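Local atomic coordinates of prolyl 4-hydroxylase alpha subunit Fe(2+) 2OG dioxygenase domain-containing protein (Burkholderia ambifaria, PDB entry 3W20), a protein that probably acts as a metal- and 2-oxoglutarate-dependent dioxygenase that oxidises N-substituted L-amino acids, and carries a zinc ion in this crystal structure. Residues E34-V39 with L239-N244. Sequence-based numbering, arbitrary orientation.
Sequences EADAIV and LFQSKN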
loop_
_atom_site.group_PDB
_atom_site.type_symbol
_atom_site.label_atom_id
_atom_site.label_comp_id
_atom_site.label_asym_id
_atom_site.label_seq_id
_atom_site.Cartn_x
_atom_site.Cartn_y
_atom_site.Cartn_z
ATOM N N GLU A 34 32.754 11.474 -4.290
ATOM C CA GLU A 34 34.129 11.740 -3.775
ATOM C C GLU A 34 34.587 10.635 -2.776
ATOM O O GLU A 34 35.712 10.656 -2.279
ATOM C CB GLU A 34 34.166 13.089 -3.064
ATOM C CG GLU A 34 34.178 14.263 -4.081
ATOM C CD GLU A 34 33.788 15.595 -3.447
ATOM O OE1 GLU A 34 33.667 15.632 -2.204
ATOM O OE2 GLU A 34 33.609 16.606 -4.190
ATOM N N ALA A 35 33.697 9.721 -2.461
ATOM C CA ALA A 35 34.052 8.588 -1.590
ATOM C C ALA A 35 33.167 7.392 -1.981
ATOM O O ALA A 35 32.064 7.575 -2.506
ATOM C CB ALA A 35 33.789 8.956 -0.151
ATOM N N ASP A 36 33.648 6.164 -1.739
ATOM C CA ASP A 36 32.793 5.037 -1.927
ATOM C C ASP A 36 32.099 4.621 -0.608
ATOM O O ASP A 36 30.993 4.126 -0.618
ATOM C CB ASP A 36 33.642 3.934 -2.539
ATOM C CG ASP A 36 34.261 4.377 -3.843
ATOM O OD1 ASP A 36 33.476 4.760 -4.721
ATOM O OD2 ASP A 36 35.508 4.518 -3.940
ATOM N N ALA A 37 32.786 4.763 0.500
ATOM C CA ALA A 37 32.218 4.519 1.823
ATOM C C ALA A 37 32.826 5.433 2.836
ATOM O O ALA A 37 33.973 5.893 2.701
ATOM C CB ALA A 37 32.406 3.055 2.258
ATOM N N ILE A 38 32.057 5.721 3.852
ATOM C CA ILE A 38 32.489 6.555 5.000
ATOM C C ILE A 38 31.997 5.861 6.255
ATOM O O ILE A 38 30.791 5.490 6.402
ATOM C CB ILE A 38 31.943 7.966 4.931
ATOM C CG1 ILE A 38 32.427 8.637 3.620
ATOM C CG2 ILE A 38 32.532 8.835 6.097
ATOM C CD1 ILE A 38 31.962 10.117 3.491
ATOM N N VAL A 39 32.931 5.690 7.197
ATOM C CA VAL A 39 32.564 5.112 8.493
ATOM C C VAL A 39 32.767 6.134 9.605
ATOM O O VAL A 39 33.863 6.699 9.732
ATOM C CB VAL A 39 33.372 3.846 8.801
ATOM C CG1 VAL A 39 32.929 3.336 10.186
ATOM C CG2 VAL A 39 33.089 2.760 7.750
ATOM N N LEU A 239 28.224 4.610 5.833
ATOM C CA LEU A 239 27.481 5.254 4.750
ATOM C C LEU A 239 28.208 4.841 3.461
ATOM O O LEU A 239 29.473 4.863 3.425
ATOM C CB LEU A 239 27.530 6.728 4.924
ATOM C CG LEU A 239 26.929 7.268 6.242
ATOM C CD1 LEU A 239 27.348 8.713 6.352
ATOM C CD2 LEU A 239 25.429 7.158 6.008
ATOM N N PHE A 240 27.487 4.276 2.488
ATOM C CA PHE A 240 28.163 3.827 1.329
ATOM C C PHE A 240 27.300 3.903 0.088
ATOM O O PHE A 240 26.063 4.005 0.179
ATOM C CB PHE A 240 28.612 2.328 1.452
ATOM C CG PHE A 240 27.472 1.363 1.639
ATOM C CD1 PHE A 240 27.088 0.481 0.613
ATOM C CD2 PHE A 240 26.817 1.285 2.880
ATOM C CE1 PHE A 240 26.005 -0.414 0.818
ATOM C CE2 PHE A 240 25.741 0.404 3.081
ATOM C CZ PHE A 240 25.353 -0.463 2.074
ATOM N N GLN A 241 27.978 3.821 -1.067
ATOM C CA GLN A 241 27.198 3.853 -2.333
ATOM C C GLN A 241 26.595 2.479 -2.562
ATOM O O GLN A 241 27.305 1.460 -2.879
ATOM C CB GLN A 241 28.049 4.341 -3.526
ATOM C CG GLN A 241 28.492 5.754 -3.332
ATOM C CD GLN A 241 28.974 6.369 -4.667
ATOM O OE1 GLN A 241 28.319 6.171 -5.699
ATOM N NE2 GLN A 241 30.069 7.078 -4.661
ATOM N N SER A 242 25.248 2.364 -2.464
ATOM C CA SER A 242 24.682 1.029 -2.353
ATOM C C SER A 242 24.550 0.296 -3.708
ATOM O O SER A 242 24.258 -0.902 -3.741
ATOM C CB SER A 242 23.357 1.063 -1.587
ATOM O OG SER A 242 22.328 1.659 -2.387
ATOM N N LYS A 243 24.809 1.015 -4.831
ATOM C CA LYS A 243 24.820 0.316 -6.131
ATOM C C LYS A 243 26.044 -0.635 -6.330
ATOM O O LYS A 243 25.997 -1.493 -7.249
ATOM C CB LYS A 243 24.715 1.373 -7.248
ATOM C CG LYS A 243 23.229 1.765 -7.347
ATOM C CD LYS A 243 23.056 2.745 -8.499
ATOM C CE LYS A 243 23.484 2.275 -9.901
ATOM N NZ LYS A 243 22.782 0.981 -10.312
ATOM N N ASN A 244 27.121 -0.374 -5.564
ATOM C CA ASN A 244 28.317 -1.273 -5.589
ATOM C C ASN A 244 27.904 -2.576 -4.960
ATOM O O ASN A 244 27.244 -2.580 -3.908
ATOM C CB ASN A 244 29.432 -0.641 -4.792
ATOM C CG ASN A 244 29.854 0.697 -5.362
ATOM O OD1 ASN A 244 30.054 0.830 -6.503
ATOM N ND2 ASN A 244 30.121 1.620 -4.517
HETATM O O HOH W 1 30.914 3.992 -5.497
#
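I38 and L239 face each other as an antiparallel hydrogen-bonded pair, with I38 N giving to L239 O at 2.8 Å and L239 N returning a bond to I38 O of equal length. The two strands run almost exactly antiparallel, 4.7 Å apart at their axes. At the next pair, A37 with F240, the CA atoms close to 4.1 Å. This non-hydrogen-bonded site suits alanine, whose single methyl rests 3.9 Å from F240 CB without pushing the backbones apart. F240 holds CG between its backbone N and carbonyl carbon (chi1 61°), and its ring heads away from A37 toward the zinc site, where it meets the metal ligand H246 edge-to-face.

Beyond this tight backbone pairing the contact opens out. Q241 N still reaches D36 O, but here a long side chain takes over: with CG beside the backbone N and the chain extended beyond it, Q241 brings NE2 to A35 O at 3.0 Å. That oxygen lies almost in the amide plane. Glutamine suits the place because its amide has a donor end, which also serves D33, and an acceptor end for R199 and R176. D36 and N244 do not touch but are bridged by a water that donates to D36 OD1 (2.8 Å) and accepts from N244 ND2 (2.7 Å). An acid suits position 36, where R11 and F12 N meet its two carboxylate oxygens.

D36 and A37 together face the single residue M10 of strand 4-10, a classic beta bulge at the start of strand 37-41. Strand 37-41 lies between strands 4-10 and 236-241, antiparallel to both, in the main sheet of this double-stranded beta-helix (DSBH) enzyme. Branched, apolar I38 and L239 suit the face covered by L30 of helix 23-31, while strand 193-196 packs against A37 and F240 on the other.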